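Local coordinates for DotU family type IV/VI secretion system protein (Acinetobacter baumannii, PDB 6Y4R) that probably forms part of the inner-membrane complex of the type VI secretion system, here represented by its helical cytoplasmic domain, at residues A[22-25]-A[29-32]; A[71-76]-A[80-85]; A[103-108]-A[134-139]; A[127-132]-A[147-152]. All coordinates share one frame; numbering follows the deposited sequence.

Contact 1 (A[22-25]-A[29-32])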
# COMPACT_ATOMS: atom_id res chain seq x y z
N TYR A 22 8.93 3.14 -15.01
CA TYR A 22 7.93 3.33 -16.05
C TYR A 22 7.07 4.54 -15.70
O TYR A 22 6.64 4.71 -14.55
CB TYR A 22 7.05 2.08 -16.19
CG TYR A 22 5.64 2.34 -16.71
CD1 TYR A 22 4.59 2.62 -15.84
CD2 TYR A 22 5.36 2.28 -18.07
CE1 TYR A 22 3.33 2.84 -16.30
CE2 TYR A 22 4.10 2.51 -18.55
CZ TYR A 22 3.08 2.79 -17.66
OH TYR A 22 1.81 3.02 -18.15
N VAL A 23 6.79 5.37 -16.69
CA VAL A 23 6.05 6.61 -16.47
C VAL A 23 4.72 6.52 -17.20
O VAL A 23 4.71 6.30 -18.41
CB VAL A 23 6.85 7.84 -16.94
CG1 VAL A 23 6.12 9.13 -16.54
CG2 VAL A 23 8.32 7.79 -16.43
N PRO A 24 3.59 6.72 -16.52
CA PRO A 24 2.30 6.62 -17.20
C PRO A 24 2.15 7.70 -18.26
O PRO A 24 2.45 8.88 -18.02
CB PRO A 24 1.28 6.81 -16.06
CG PRO A 24 2.01 6.41 -14.81
CD PRO A 24 3.46 6.77 -15.05
N ALA A 25 1.68 7.29 -19.44
CA ALA A 25 1.53 8.23 -20.55
C ALA A 25 0.44 9.25 -20.25
O ALA A 25 0.57 10.43 -20.62
CB ALA A 25 1.22 7.46 -21.84
N ARG A 29 -5.73 9.14 -16.57
CA ARG A 29 -6.25 7.82 -16.89
C ARG A 29 -5.64 6.78 -15.95
O ARG A 29 -6.32 5.83 -15.54
CB ARG A 29 -5.94 7.47 -18.35
CG ARG A 29 -6.48 6.12 -18.77
CD ARG A 29 -6.09 5.67 -20.14
NE ARG A 29 -4.66 5.82 -20.45
CZ ARG A 29 -4.15 5.87 -21.68
NH1 ARG A 29 -4.94 5.76 -22.72
NH2 ARG A 29 -2.84 6.01 -21.83
N PHE A 30 -4.36 6.95 -15.63
CA PHE A 30 -3.69 6.10 -14.65
C PHE A 30 -4.39 6.14 -13.30
O PHE A 30 -4.51 5.12 -12.61
CB PHE A 30 -2.22 6.54 -14.55
CG PHE A 30 -1.41 5.72 -13.58
CD1 PHE A 30 -0.97 4.45 -13.91
CD2 PHE A 30 -1.10 6.23 -12.32
CE1 PHE A 30 -0.21 3.70 -13.00
CE2 PHE A 30 -0.35 5.50 -11.42
CZ PHE A 30 0.10 4.22 -11.76
N ARG A 31 -4.88 7.31 -12.89
CA ARG A 31 -5.47 7.43 -11.55
C ARG A 31 -6.83 6.73 -11.49
O ARG A 31 -7.17 6.11 -10.47
CB ARG A 31 -5.64 8.90 -11.16
CG ARG A 31 -6.10 9.14 -9.71
CD ARG A 31 -6.47 10.59 -9.58
NE ARG A 31 -6.67 11.00 -8.19
CZ ARG A 31 -7.84 11.38 -7.67
NH1 ARG A 31 -8.91 11.41 -8.43
NH2 ARG A 31 -7.90 11.76 -6.41
N GLU A 32 -7.65 6.89 -12.54
CA GLU A 32 -8.93 6.20 -12.61
C GLU A 32 -8.76 4.70 -12.76
O GLU A 32 -9.64 3.93 -12.37
CB GLU A 32 -9.78 6.80 -13.74
CG GLU A 32 -10.94 5.95 -14.33
CD GLU A 32 -11.89 5.32 -13.29
OE1 GLU A 32 -12.10 4.08 -13.37
OE2 GLU A 32 -12.42 6.03 -12.41
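Phe-30 and Pro-24 bury the most surface here and carry the contact. Pro-24 lies in the loop that follows helix 9-19. Phe-30 lies in the first turns of helix 27-47. Their CA atoms are 6.5 Å apart, and both CA atoms direct their CB at the other segment. The proline ring rests on one face of the phenyl ring. Pro-24 CG sits almost over the ring centre, 3.7 Å from the centroid of Phe-30 and 14° off the ring normal. This is a CH-pi contact. Pro-24 CB lies toward the root of the ring, 3.8 Å from both Phe-30 CG and Phe-30 CB. The phenyl group extends from the helix with CG anti to the backbone N: chi1 -179° carries the ring toward the loop, and chi2 turns one face to the proline.

Ala-25 and Arg-29 make a smaller contact at the exposed border. The Arg-29 side chain bends at chi3 (47°). Ala-25 CB meets the edge of its guanidinium group, near the plane, with NH2 at 4.3 Å.

Other helices complete the buried part. Phe-30 also packs on Ile-18 of helix 9-19 and on Trp-85 of helix 79-85, and Pro-24 packs on Leu-81. The carbonyl of Tyr-22 is hydrogen-bonded to the hydroxyl of Tyr-78, which ties the loop to the chain just before helix 79-85.

The chemistry is apolar. A proline C-H group faces the pi cloud of a phenylalanine, so what attraction there is between these two segments is probably dispersion and weak CH-pi, with no polar bond between them.

Contact 2 (A[71-76]-A[80-85])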
# COMPACT_ATOMS: atom_id res chain seq x y z
N VAL A 71 5.17 10.33 -5.12
CA VAL A 71 5.65 11.63 -4.67
C VAL A 71 7.16 11.65 -4.40
O VAL A 71 7.78 12.72 -4.50
CB VAL A 71 4.80 12.08 -3.44
CG1 VAL A 71 5.20 11.33 -2.13
CG2 VAL A 71 4.86 13.58 -3.28
N THR A 72 7.79 10.51 -4.09
CA THR A 72 9.23 10.46 -3.80
C THR A 72 10.09 10.45 -5.06
O THR A 72 11.31 10.63 -4.98
CB THR A 72 9.58 9.24 -2.94
OG1 THR A 72 8.99 8.05 -3.49
CG2 THR A 72 9.10 9.44 -1.51
N GLN A 73 9.49 10.19 -6.21
CA GLN A 73 10.23 10.13 -7.45
C GLN A 73 10.98 11.42 -7.72
O GLN A 73 10.40 12.51 -7.69
CB GLN A 73 9.27 9.83 -8.60
CG GLN A 73 8.74 8.41 -8.59
CD GLN A 73 9.85 7.36 -8.49
OE1 GLN A 73 9.68 6.35 -7.82
NE2 GLN A 73 10.95 7.56 -9.23
N GLN A 74 12.28 11.31 -7.99
CA GLN A 74 13.09 12.48 -8.28
C GLN A 74 13.47 12.63 -9.74
O GLN A 74 14.04 13.66 -10.11
CB GLN A 74 14.37 12.48 -7.44
CG GLN A 74 14.12 12.15 -6.00
CD GLN A 74 15.32 12.47 -5.15
OE1 GLN A 74 15.44 11.99 -4.02
NE2 GLN A 74 16.18 13.35 -5.68
N ASP A 75 13.21 11.69 -10.52
CA ASP A 75 13.70 11.96 -11.86
C ASP A 75 12.67 12.80 -12.65
O ASP A 75 11.46 12.68 -12.44
CB ASP A 75 14.15 10.62 -12.49
CG ASP A 75 14.40 10.69 -13.97
OD1 ASP A 75 15.31 9.95 -14.47
OD2 ASP A 75 13.52 11.24 -14.64
N PRO A 76 13.13 13.72 -13.51
CA PRO A 76 12.23 14.78 -14.04
C PRO A 76 11.12 14.29 -14.96
O PRO A 76 10.13 15.00 -15.12
CB PRO A 76 13.18 15.70 -14.81
CG PRO A 76 14.56 15.28 -14.46
CD PRO A 76 14.56 13.98 -13.77
N ASN A 80 5.16 15.60 -14.58
CA ASN A 80 3.74 15.78 -14.88
C ASN A 80 2.84 14.80 -14.15
O ASN A 80 1.72 15.16 -13.79
CB ASN A 80 3.45 15.69 -16.39
CG ASN A 80 4.08 16.82 -17.18
OD1 ASN A 80 4.28 17.92 -16.66
ND2 ASN A 80 4.38 16.55 -18.45
N LEU A 81 3.31 13.58 -13.87
CA LEU A 81 2.47 12.66 -13.10
C LEU A 81 2.37 13.10 -11.65
O LEU A 81 1.31 12.98 -11.03
CB LEU A 81 3.00 11.24 -13.20
CG LEU A 81 2.52 10.25 -12.13
CD1 LEU A 81 1.07 9.86 -12.35
CD2 LEU A 81 3.41 9.02 -12.23
N GLN A 82 3.46 13.65 -11.10
CA GLN A 82 3.43 14.17 -9.74
C GLN A 82 2.54 15.41 -9.66
O GLN A 82 1.74 15.55 -8.73
CB GLN A 82 4.85 14.46 -9.26
CG GLN A 82 5.73 13.19 -9.21
CD GLN A 82 7.20 13.48 -8.91
OE1 GLN A 82 7.78 14.42 -9.44
NE2 GLN A 82 7.80 12.66 -8.06
N ASN A 83 2.61 16.29 -10.66
CA ASN A 83 1.81 17.51 -10.62
C ASN A 83 0.32 17.26 -10.74
O ASN A 83 -0.48 18.05 -10.23
CB ASN A 83 2.24 18.49 -11.70
CG ASN A 83 3.48 19.26 -11.33
OD1 ASN A 83 3.72 19.54 -10.14
ND2 ASN A 83 4.24 19.68 -12.33
N SER A 84 -0.09 16.22 -11.47
CA SER A 84 -1.51 15.89 -11.47
C SER A 84 -1.91 15.12 -10.21
O SER A 84 -3.04 15.27 -9.72
CB SER A 84 -1.88 15.14 -12.76
OG SER A 84 -1.45 13.80 -12.73
N TRP A 85 -1.01 14.32 -9.65
CA TRP A 85 -1.38 13.52 -8.49
C TRP A 85 -1.53 14.37 -7.24
O TRP A 85 -2.44 14.14 -6.44
CB TRP A 85 -0.33 12.42 -8.27
CG TRP A 85 -0.80 11.23 -7.48
CD1 TRP A 85 -0.64 11.02 -6.13
CD2 TRP A 85 -1.50 10.09 -7.99
NE1 TRP A 85 -1.19 9.80 -5.78
CE2 TRP A 85 -1.73 9.22 -6.90
CE3 TRP A 85 -1.95 9.71 -9.26
CZ2 TRP A 85 -2.39 8.00 -7.05
CZ3 TRP A 85 -2.61 8.51 -9.40
CH2 TRP A 85 -2.83 7.67 -8.31
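Val-71 and Gln-82 have the closest CA atoms of the two segments, 6.1 Å apart. Val-71 lies in the last turn of helix 52-71, and Gln-73 to Asp-75 follow as loop. Residues 80-85 are helical. Their backbone bonds join Ser-84 N to Asn-80 O at 3.1 Å and Trp-85 N to Leu-81 O at 3.0 Å. One side of this short helix faces the end of the longer one.

Gln-82 makes the contact. Its CG stands beside the backbone N and the chain is extended beyond it, so the amide reaches across to the loop backbone. Gln-82 NE2 donates to Gln-73 O over 2.6 Å, with an N-H...O angle of 160°. The acceptor lies close to the amide plane of Gln-82. At the acceptor the C=O...N angle is 121°, and the donor is tilted 20° from the carbonyl plane. Gln-82 NE2 also forms a second hydrogen bond, to Ile-70 O. One side-chain amide thus holds two backbone carbonyls where helix 52-71 gives way to the loop.

Thr-72 does not face Gln-82. Its OG1 turns back to Glu-68 O, one turn earlier in the helix.

The contact lies at the surface, between helix 52-71 and helix 79-85. A second tie between these helices runs from Trp-85 NE1 to Asp-67 OD1. Helix 27-47 also borders helix 79-85: Leu-81 and Ser-84 pack on its Pro-27, and Trp-85 packs on its Arg-31.

Contact 3 (A[103-108]-A[134-139])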
# COMPACT_ATOMS: atom_id res chain seq x y z
N GLN A 103 0.26 6.42 10.63
CA GLN A 103 -0.87 5.57 10.95
C GLN A 103 -0.80 4.21 10.27
O GLN A 103 -1.39 3.24 10.76
CB GLN A 103 -2.16 6.31 10.62
CG GLN A 103 -3.40 5.56 10.92
CD GLN A 103 -4.57 6.47 10.99
OE1 GLN A 103 -5.70 6.08 10.70
NE2 GLN A 103 -4.32 7.71 11.40
N PHE A 104 -0.06 4.10 9.16
CA PHE A 104 0.23 2.78 8.59
C PHE A 104 0.89 1.88 9.63
O PHE A 104 0.64 0.67 9.68
CB PHE A 104 1.12 2.98 7.35
CG PHE A 104 1.64 1.71 6.70
CD1 PHE A 104 2.60 0.91 7.31
CD2 PHE A 104 1.20 1.36 5.43
CE1 PHE A 104 3.09 -0.24 6.69
CE2 PHE A 104 1.69 0.21 4.79
CZ PHE A 104 2.64 -0.59 5.43
N PHE A 105 1.74 2.47 10.50
CA PHE A 105 2.47 1.70 11.50
C PHE A 105 1.67 1.46 12.77
O PHE A 105 1.95 0.47 13.46
CB PHE A 105 3.81 2.38 11.78
CG PHE A 105 4.77 2.33 10.59
CD1 PHE A 105 5.33 1.11 10.20
CD2 PHE A 105 5.06 3.46 9.85
CE1 PHE A 105 6.18 1.03 9.11
CE2 PHE A 105 5.90 3.39 8.76
CZ PHE A 105 6.47 2.17 8.39
N GLU A 106 0.70 2.32 13.09
CA GLU A 106 -0.26 2.03 14.16
C GLU A 106 -1.14 0.84 13.80
O GLU A 106 -1.33 -0.08 14.60
CB GLU A 106 -1.13 3.26 14.41
CG GLU A 106 -0.31 4.50 14.67
CD GLU A 106 -1.06 5.56 15.46
OE1 GLU A 106 -0.41 6.35 16.19
OE2 GLU A 106 -2.31 5.65 15.32
N ILE A 107 -1.68 0.84 12.57
CA ILE A 107 -2.49 -0.28 12.07
C ILE A 107 -1.64 -1.55 11.98
O ILE A 107 -2.13 -2.67 12.24
CB ILE A 107 -3.13 0.09 10.71
CG1 ILE A 107 -3.97 1.38 10.85
CG2 ILE A 107 -3.94 -1.09 10.17
CD1 ILE A 107 -4.56 1.94 9.57
N LEU A 108 -0.37 -1.41 11.63
CA LEU A 108 0.47 -2.59 11.54
C LEU A 108 0.65 -3.22 12.91
O LEU A 108 0.58 -4.45 13.05
CB LEU A 108 1.82 -2.22 10.92
CG LEU A 108 2.91 -3.29 10.88
CD1 LEU A 108 2.57 -4.30 9.79
CD2 LEU A 108 4.25 -2.66 10.62
N GLN A 134 8.14 3.47 3.19
CA GLN A 134 8.89 3.88 4.37
C GLN A 134 8.07 4.68 5.36
O GLN A 134 8.21 4.48 6.57
CB GLN A 134 10.09 4.71 3.94
CG GLN A 134 10.87 4.06 2.86
CD GLN A 134 12.24 4.63 2.75
OE1 GLN A 134 13.16 3.91 2.37
NE2 GLN A 134 12.38 5.93 3.01
N GLY A 135 7.22 5.58 4.88
CA GLY A 135 6.43 6.40 5.78
C GLY A 135 7.30 7.23 6.69
O GLY A 135 8.20 7.96 6.26
N LYS A 136 7.00 7.11 7.97
CA LYS A 136 7.64 7.91 9.00
C LYS A 136 9.10 7.55 9.22
O LYS A 136 9.86 8.38 9.75
CB LYS A 136 6.79 7.77 10.26
CG LYS A 136 7.44 8.05 11.57
CD LYS A 136 6.79 7.24 12.69
CE LYS A 136 6.94 5.75 12.43
NZ LYS A 136 6.33 4.94 13.55
N TYR A 137 9.53 6.37 8.77
CA TYR A 137 10.90 5.91 8.90
C TYR A 137 11.85 6.53 7.89
O TYR A 137 13.06 6.28 7.97
CB TYR A 137 10.96 4.39 8.75
CG TYR A 137 10.42 3.65 9.94
CD1 TYR A 137 9.07 3.37 10.04
CD2 TYR A 137 11.25 3.25 10.97
CE1 TYR A 137 8.55 2.69 11.12
CE2 TYR A 137 10.74 2.57 12.05
CZ TYR A 137 9.39 2.30 12.12
OH TYR A 137 8.86 1.62 13.18
N ARG A 138 11.33 7.32 6.94
CA ARG A 138 12.17 7.94 5.93
C ARG A 138 13.10 9.00 6.53
O ARG A 138 14.25 9.14 6.08
CB ARG A 138 11.30 8.55 4.82
CG ARG A 138 12.10 9.19 3.68
CD ARG A 138 11.26 9.54 2.43
NE ARG A 138 10.56 8.38 1.89
CZ ARG A 138 11.07 7.56 0.97
NH1 ARG A 138 12.29 7.77 0.50
NH2 ARG A 138 10.36 6.52 0.54
N ILE A 139 12.64 9.74 7.54
CA ILE A 139 13.44 10.78 8.18
C ILE A 139 14.13 10.27 9.44
O ILE A 139 15.25 10.68 9.75
CB ILE A 139 12.61 12.05 8.46
CG1 ILE A 139 11.19 11.72 8.95
CG2 ILE A 139 12.60 12.97 7.23
CD1 ILE A 139 11.08 11.37 10.42
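The Phe-105 ring is covered on both faces. Tyr-137 CE1 stands over the centre of one face, 3.4 Å above the plane. Phe-104 CD1, from the same helix, lies over the centre of the opposite face. Gln-134 O and Gly-135 CA come in at the edge, and Phe-105 CE2 is 3.4 Å from Gln-134 O. The two rings across the contact form a T-shaped (edge-to-face) pair, with Tyr-137 as the edge. Their centroids are 4.6 Å apart and their planes meet at 72°.

The contact joins helix 100-114 to the loop between helix 119-130 and helix 143-159. Phe-105 reaches this loop with CG beside its backbone N (chi1 -68°). Lys-136 bends at chi3, and its CE comes obliquely to within 3.9 Å of Phe-105 CD2.

Gln-134 O has two roles. It accepts a backbone hydrogen bond from Tyr-137 N, and it also lies in the plane of the tyrosine ring, at its edge. Glu-68 of helix 52-71 holds the first two residues of segment 134-139 through Gln-134 N and Gly-135 N, and forms a salt bridge with Arg-138.

The contact itself is aromatic and weakly polar. C-H groups of Tyr-137 point at a pi face, while the rim of Phe-105, probably slightly positive, meets a carbonyl oxygen.

Contact 4 (A[127-132]-A[147-152])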
# COMPACT_ATOMS: atom_id res chain seq x y z
N TYR A 127 3.93 -6.67 2.59
CA TYR A 127 4.27 -6.57 1.17
C TYR A 127 4.40 -5.13 0.70
O TYR A 127 5.20 -4.85 -0.19
CB TYR A 127 3.23 -7.34 0.35
CG TYR A 127 3.65 -7.59 -1.07
CD1 TYR A 127 4.76 -8.36 -1.34
CD2 TYR A 127 2.91 -7.11 -2.12
CE1 TYR A 127 5.16 -8.60 -2.65
CE2 TYR A 127 3.29 -7.35 -3.44
CZ TYR A 127 4.41 -8.10 -3.70
OH TYR A 127 4.80 -8.35 -5.00
N CYS A 128 3.62 -4.21 1.26
CA CYS A 128 3.85 -2.80 0.98
C CYS A 128 5.20 -2.36 1.52
O CYS A 128 5.85 -1.48 0.94
CB CYS A 128 2.72 -1.97 1.59
SG CYS A 128 1.12 -2.31 0.82
N LEU A 129 5.63 -2.93 2.65
CA LEU A 129 6.96 -2.60 3.16
C LEU A 129 8.07 -3.15 2.25
O LEU A 129 9.05 -2.43 1.99
CB LEU A 129 7.12 -3.10 4.60
CG LEU A 129 6.24 -2.40 5.65
CD1 LEU A 129 6.12 -3.19 6.95
CD2 LEU A 129 6.80 -1.01 5.95
N LEU A 130 7.93 -4.37 1.71
CA LEU A 130 8.94 -4.88 0.77
C LEU A 130 8.94 -4.14 -0.57
O LEU A 130 9.99 -4.12 -1.24
CB LEU A 130 8.81 -6.38 0.46
CG LEU A 130 8.72 -7.50 1.50
CD1 LEU A 130 8.26 -8.82 0.86
CD2 LEU A 130 10.08 -7.64 2.10
N LEU A 131 7.83 -3.51 -0.97
CA LEU A 131 7.82 -2.72 -2.20
C LEU A 131 8.14 -1.24 -1.97
O LEU A 131 7.77 -0.40 -2.80
CB LEU A 131 6.48 -2.85 -2.94
CG LEU A 131 5.94 -4.23 -3.31
CD1 LEU A 131 4.60 -4.06 -4.08
CD2 LEU A 131 6.97 -5.03 -4.11
N GLY A 132 8.80 -0.91 -0.87
CA GLY A 132 9.49 0.36 -0.72
C GLY A 132 8.83 1.37 0.18
O GLY A 132 9.40 2.45 0.39
N HIS A 147 14.88 -3.68 10.05
CA HIS A 147 14.65 -4.68 11.08
C HIS A 147 13.16 -4.88 11.31
O HIS A 147 12.72 -5.99 11.58
CB HIS A 147 15.43 -4.37 12.36
CG HIS A 147 15.97 -5.60 13.00
ND1 HIS A 147 16.82 -5.59 14.08
CD2 HIS A 147 15.80 -6.90 12.67
CE1 HIS A 147 17.14 -6.84 14.39
NE2 HIS A 147 16.53 -7.66 13.56
N LEU A 148 12.36 -3.82 11.20
CA LEU A 148 10.91 -4.02 11.37
C LEU A 148 10.35 -4.88 10.26
O LEU A 148 9.55 -5.80 10.52
CB LEU A 148 10.18 -2.68 11.42
CG LEU A 148 8.68 -2.72 11.11
CD1 LEU A 148 7.93 -3.42 12.20
CD2 LEU A 148 8.19 -1.31 11.01
N VAL A 149 10.78 -4.65 9.02
CA VAL A 149 10.32 -5.46 7.90
C VAL A 149 10.75 -6.90 8.10
O VAL A 149 9.99 -7.84 7.80
CB VAL A 149 10.85 -4.90 6.57
CG1 VAL A 149 10.36 -5.74 5.40
CG2 VAL A 149 10.42 -3.44 6.41
N ALA A 150 11.96 -7.11 8.62
CA ALA A 150 12.48 -8.46 8.79
C ALA A 150 11.63 -9.28 9.75
O ALA A 150 11.34 -10.45 9.47
CB ALA A 150 13.92 -8.40 9.27
N ARG A 151 11.21 -8.69 10.87
CA ARG A 151 10.50 -9.45 11.89
C ARG A 151 9.01 -9.57 11.65
O ARG A 151 8.41 -10.58 12.04
CB ARG A 151 10.68 -8.84 13.27
CG ARG A 151 11.89 -8.02 13.42
CD ARG A 151 11.88 -7.29 14.70
NE ARG A 151 13.24 -6.85 15.04
CZ ARG A 151 13.59 -6.24 16.17
NH1 ARG A 151 12.69 -6.02 17.09
NH2 ARG A 151 14.85 -5.91 16.34
N VAL A 152 8.38 -8.57 11.04
CA VAL A 152 7.02 -8.79 10.61
C VAL A 152 7.00 -9.94 9.62
O VAL A 152 6.09 -10.78 9.64
CB VAL A 152 6.42 -7.51 10.01
CG1 VAL A 152 4.99 -7.73 9.58
CG2 VAL A 152 6.48 -6.39 11.02
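Leu-129 and Leu-130 meet Val-149 near the C-terminal end of helix 119-130, in a helix-to-helix contact with helix 143-159. A Schellman motif ends the first helix just beyond the two leucines. Gly-132, with positive phi (106°), is its C-prime residue. Gly-132 N is bonded to Leu-129 O at 3.2 Å, and Phe-133 N to Cys-128 O.

The contact is apolar and centred on the branched side chain of Val-149. Its two methyl groups meet different leucines. Val-149 CG2, beside the backbone N, touches Leu-129 CB at 3.8 Å. Val-149 CG1 is anti to that N (chi1 -179°) and touches Leu-130 CD2, also at 3.8 Å. The valine thus spans two consecutive residues of the facing helix. The CA atoms of Leu-129 and Val-149 are 6.5 Å apart. Leu-129 is buried, whereas Leu-130 lies at the exposed margin.

Helix 100-114 lies against the pair. Leu-129 packs on its Phe-104 and Phe-105, Leu-148 also packs on Phe-105, and Val-152 touches Arg-112. Cys-128 turns to another neighbour and packs on Ala-61 and Leu-65 of helix 52-71, as well as on Phe-12 of helix 9-19.

The four contacts form two pairs in this all-helical domain. Contacts 1 and 2 have centres 11 Å apart and meet through helix 79-85: Pro-24 CD is 3.6 Å from Leu-81 CD2. Contacts 3 and 4 are also 11 Å apart between centres, and their segments alternate along the chain. Leu-148 joins them, with its CD2 3.6 Å from Phe-105 CE1. Contacts 1 and 4 lie on opposite sides of the chain's centre, their own centres 26 Å apart. The pairs are bridged where Thr-72 CG2 of contact 2 packs at 3.7 Å on Arg-138 CZ of contact 3. Glu-68 serves both: its backbone O bonds Thr-72 OG1 and its carboxylate forms a salt bridge with Arg-138.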